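Long-range contact in 4-oxalocrotonate tautomerase (Thermus thermophilus, PDB 3ABF), which belongs to the tautomerase family of the MIF clan, small beta-alpha-beta proteins, and is assembled here from six chains: residues M1-K5 with E34-R40. Sequence-based numbering, arbitrary orientation.
Sequences MVVLK and EPYEEVR. With SO4 (sulfate ion), chain G; SO4 (sulfate ion), chain I.
Glu-34 reaches the chain's first nitrogen, that of Met-1, with its carboxylate. Its CB points at segment 1-5, and CG packs against Val-2 CG2 at 3.8 Å. A bend at chi2 (-80°) then turns the carboxylate toward the N-terminus. There Met-1 N donates a hydrogen bond to Glu-34 OE2 (2.8 Å), which is also a salt bridge, on the syn side and 18° out of the carboxylate plane. The same OE2 lies 3.6 Å from Val-2 CG2. OE1 stays farther from Met-1 N. Glu-38 brings a second carboxylate to the same nitrogen, although the position of its OE2 is doubtful. Beyond this charged end the backbones run parallel, with Val-2 beside Val-39 and Val-3 beside Arg-40. Val-2 N gives a hydrogen bond to Glu-38 O, Arg-40 N returns one to Val-2 O at 2.9 Å (176° at the hydrogen), and Leu-4 N donates to Arg-40 O at 2.8 Å. Leu-4 CD1 meets Val-39 CG1 at 4.3 Å on the side covered by helix 14-31, the crossover helix of this beta-alpha-beta unit. Farther along, Lys-5 NZ hydrogen-bonds to both sulfates, which lysines of other subunits share, and Val-3, Leu-4 and Lys-5 pair antiparallel with a strand of the second subunit, extending the sheet across the interface. The Glu-34 bridge thus ties down the chain's first residue, just where the parallel pairing with strand 39-46 starts.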
ATOM      1  N   MET A   1      -4.642  -7.593 -15.940  1.00 35.22           N
ATOM      2  CA  MET A   1      -3.372  -7.315 -15.209  1.00 31.88           C
ATOM      3  C   MET A   1      -3.468  -7.727 -13.755  1.00 26.99           C
ATOM      4  O   MET A   1      -4.499  -7.526 -13.117  1.00 24.77           O
ATOM      5  CB  MET A   1      -3.033  -5.826 -15.262  1.00 37.90           C
ATOM      6  CG  MET A   1      -1.818  -5.448 -14.408  1.00 40.68           C
ATOM      7  SD  MET A   1      -1.485  -3.667 -14.356  1.00 59.66           S
ATOM      8  CE  MET A   1      -2.674  -3.125 -13.112  1.00 45.87           C
ATOM      9  N   VAL A   2      -2.393  -8.325 -13.245  1.00 25.25           N
ATOM     10  CA  VAL A   2      -2.326  -8.734 -11.846  1.00 21.29           C
ATOM     11  C   VAL A   2      -1.009  -8.181 -11.322  1.00 27.22           C
ATOM     12  O   VAL A   2       0.017  -8.250 -12.009  1.00 24.41           O
ATOM     13  CB  VAL A   2      -2.322 -10.279 -11.688  1.00 28.67           C
ATOM     14  CG1 VAL A   2      -2.060 -10.659 -10.237  1.00 22.58           C
ATOM     15  CG2 VAL A   2      -3.674 -10.849 -12.130  1.00 38.34           C
ATOM     16  N   VAL A   3      -1.032  -7.606 -10.125  1.00 19.83           N
ATOM     17  CA  VAL A   3       0.193  -7.064  -9.543  1.00 19.10           C
ATOM     18  C   VAL A   3       0.526  -7.829  -8.274  1.00 21.42           C
ATOM     19  O   VAL A   3      -0.307  -7.969  -7.378  1.00 21.46           O
ATOM     20  CB  VAL A   3       0.069  -5.556  -9.189  1.00 26.11           C
ATOM     21  CG1 VAL A   3       1.401  -5.041  -8.617  1.00 22.62           C
ATOM     22  CG2 VAL A   3      -0.317  -4.756 -10.412  1.00 22.17           C
ATOM     23  N   LEU A   4       1.748  -8.338  -8.215  1.00 17.22           N
ATOM     24  CA  LEU A   4       2.212  -9.072  -7.057  1.00 16.93           C
ATOM     25  C   LEU A   4       3.266  -8.203  -6.384  1.00 22.50           C
ATOM     26  O   LEU A   4       4.311  -7.931  -6.975  1.00 23.39           O
ATOM     27  CB  LEU A   4       2.853 -10.392  -7.485  1.00 22.46           C
ATOM     28  CG  LEU A   4       2.019 -11.280  -8.417  1.00 28.79           C
ATOM     29  CD1 LEU A   4       2.827 -12.507  -8.807  1.00 37.24           C
ATOM     30  CD2 LEU A   4       0.735 -11.682  -7.728  1.00 34.64           C
ATOM     31  N   LYS A   5       2.989  -7.759  -5.162  1.00 19.27           N
ATOM     32  CA  LYS A   5       3.951  -6.944  -4.435  1.00 19.07           C
ATOM     33  C   LYS A   5       4.546  -7.830  -3.368  1.00 18.79           C
ATOM     34  O   LYS A   5       3.822  -8.424  -2.573  1.00 20.56           O
ATOM     35  CB  LYS A   5       3.289  -5.715  -3.779  1.00 16.70           C
ATOM     36  CG  LYS A   5       4.335  -4.791  -3.187  1.00 21.88           C
ATOM     37  CD  LYS A   5       3.796  -3.442  -2.722  1.00 27.27           C
ATOM     38  CE  LYS A   5       3.135  -3.554  -1.370  1.00 34.12           C
ATOM     39  NZ  LYS A   5       2.915  -2.202  -0.777  1.00 41.03           N
ATOM     40  N   GLU A  34      -3.639 -15.426 -16.947  1.00 42.85           N
ATOM     41  CA  GLU A  34      -3.122 -14.121 -17.350  1.00 45.32           C
ATOM     42  C   GLU A  34      -1.878 -14.219 -18.226  1.00 37.67           C
ATOM     43  O   GLU A  34      -1.001 -15.043 -17.980  1.00 44.24           O
ATOM     44  CB  GLU A  34      -2.782 -13.283 -16.111  1.00 41.16           C
ATOM     45  CG  GLU A  34      -3.977 -12.625 -15.447  1.00 49.09           C
ATOM     46  CD  GLU A  34      -4.404 -11.367 -16.169  1.00 50.97           C
ATOM     47  OE1 GLU A  34      -4.464 -11.395 -17.415  1.00 64.86           O
ATOM     48  OE2 GLU A  34      -4.682 -10.353 -15.498  1.00 43.82           O
ATOM     49  N   PRO A  35      -1.797 -13.378 -19.267  1.00 41.59           N
ATOM     50  CA  PRO A  35      -0.649 -13.358 -20.179  1.00 47.49           C
ATOM     51  C   PRO A  35       0.523 -12.697 -19.446  1.00 53.69           C
ATOM     52  O   PRO A  35       0.344 -11.659 -18.796  1.00 54.38           O
ATOM     53  CB  PRO A  35      -1.136 -12.490 -21.337  1.00 47.91           C
ATOM     54  CG  PRO A  35      -2.640 -12.579 -21.247  1.00 49.55           C
ATOM     55  CD  PRO A  35      -2.875 -12.515 -19.773  1.00 38.66           C
ATOM     56  N   TYR A  36       1.709 -13.292 -19.552  1.00 52.64           N
ATOM     57  CA  TYR A  36       2.910 -12.770 -18.896  1.00 48.39           C
ATOM     58  C   TYR A  36       3.039 -11.259 -18.839  1.00 42.51           C
ATOM     59  O   TYR A  36       3.284 -10.703 -17.775  1.00 44.36           O
ATOM     60  CB  TYR A  36       4.168 -13.331 -19.557  1.00 46.44           C
ATOM     61  CG  TYR A  36       4.671 -14.586 -18.903  1.00 34.51           C
ATOM     62  CD1 TYR A  36       6.013 -14.724 -18.581  1.00 42.42           C
ATOM     63  CD2 TYR A  36       3.809 -15.639 -18.612  1.00 36.58           C
ATOM     64  CE1 TYR A  36       6.494 -15.877 -17.989  1.00 36.51           C
ATOM     65  CE2 TYR A  36       4.276 -16.800 -18.019  1.00 37.70           C
ATOM     66  CZ  TYR A  36       5.628 -16.910 -17.711  1.00 37.12           C
ATOM     67  OH  TYR A  36       6.125 -18.063 -17.151  1.00 40.19           O
ATOM     68  N   GLU A  37       2.888 -10.600 -19.982  1.00 40.33           N
ATOM     69  CA  GLU A  37       2.999  -9.149 -20.042  1.00 46.34           C
ATOM     70  C   GLU A  37       2.070  -8.457 -19.057  1.00 44.43           C
ATOM     71  O   GLU A  37       2.269  -7.286 -18.739  1.00 46.49           O
ATOM     72  CB  GLU A  37       2.676  -8.636 -21.448  1.00 50.04           C
ATOM     73  CG  GLU A  37       3.700  -8.990 -22.518  1.00 70.34           C
ATOM     74  CD  GLU A  37       3.902 -10.484 -22.662  1.00 75.63           C
ATOM     75  OE1 GLU A  37       2.889 -11.215 -22.736  1.00 77.69           O
ATOM     76  OE2 GLU A  37       5.072 -10.923 -22.708  1.00 74.47           O
ATOM     77  N   GLU A  38       1.054  -9.175 -18.582  1.00 45.98           N
ATOM     78  CA  GLU A  38       0.088  -8.595 -17.653  1.00 36.49           C
ATOM     79  C   GLU A  38       0.320  -8.948 -16.187  1.00 35.85           C
ATOM     80  O   GLU A  38      -0.456  -8.554 -15.319  1.00 37.84           O
ATOM     81  CB  GLU A  38      -1.336  -8.983 -18.073  1.00 42.33           C
ATOM     82  CG  GLU A  38      -1.805  -8.268 -19.335  1.00 53.82           C
ATOM     83  CD  GLU A  38      -2.055  -6.783 -19.115  1.00 62.17           C
ATOM     84  OE1 GLU A  38      -2.023  -6.016 -20.100  1.00 66.27           O
ATOM     85  OE2 GLU A  38      -2.298  -6.377 -17.959  1.00 65.64           O
ATOM     86  N   VAL A  39       1.379  -9.697 -15.911  1.00 25.08           N
ATOM     87  CA  VAL A  39       1.713 -10.050 -14.541  1.00 30.44           C
ATOM     88  C   VAL A  39       2.895  -9.156 -14.166  1.00 32.21           C
ATOM     89  O   VAL A  39       3.980  -9.263 -14.751  1.00 30.54           O
ATOM     90  CB  VAL A  39       2.109 -11.533 -14.424  1.00 34.34           C
ATOM     91  CG1 VAL A  39       2.572 -11.842 -13.015  1.00 23.62           C
ATOM     92  CG2 VAL A  39       0.919 -12.412 -14.789  1.00 38.99           C
ATOM     93  N   ARG A  40       2.670  -8.252 -13.217  1.00 23.58           N
ATOM     94  CA  ARG A  40       3.712  -7.329 -12.779  1.00 21.28           C
ATOM     95  C   ARG A  40       4.145  -7.709 -11.378  1.00 21.28           C
ATOM     96  O   ARG A  40       3.319  -8.038 -10.530  1.00 20.82           O
ATOM     97  CB  ARG A  40       3.192  -5.888 -12.751  1.00 21.11           C
ATOM     98  CG  ARG A  40       2.475  -5.428 -14.020  1.00 29.96           C
ATOM     99  CD  ARG A  40       3.391  -5.381 -15.220  1.00 39.54           C
ATOM    100  NE  ARG A  40       4.395  -4.328 -15.100  1.00 53.98           N
ATOM    101  CZ  ARG A  40       4.664  -3.436 -16.051  1.00 54.34           C
ATOM    102  NH1 ARG A  40       3.997  -3.465 -17.199  1.00 52.97           N
ATOM    103  NH2 ARG A  40       5.601  -2.519 -15.861  1.00 39.71           N
TER
HETATM  104  S   SO4 G  71       0.761  -2.557   2.026  1.00 46.57           S
HETATM  105  O1  SO4 G  71       1.733  -1.492   1.731  1.00 55.02           O
HETATM  106  O2  SO4 G  71      -0.567  -1.981   2.296  1.00 54.03           O
HETATM  107  O3  SO4 G  71       0.677  -3.458   0.865  1.00 54.60           O
HETATM  108  O4  SO4 G  71       1.219  -3.319   3.201  1.00 58.31           O
HETATM  109  S   SO4 I  72       0.424  -0.576  -3.170  1.00 43.13           S
HETATM  110  O1  SO4 I  72       0.300   0.423  -4.232  1.00 45.50           O
HETATM  111  O2  SO4 I  72      -0.394  -0.167  -2.019  1.00 53.32           O
HETATM  112  O3  SO4 I  72      -0.044  -1.882  -3.648  1.00 50.39           O
HETATM  113  O4  SO4 I  72       1.841  -0.673  -2.775  1.00 54.77           O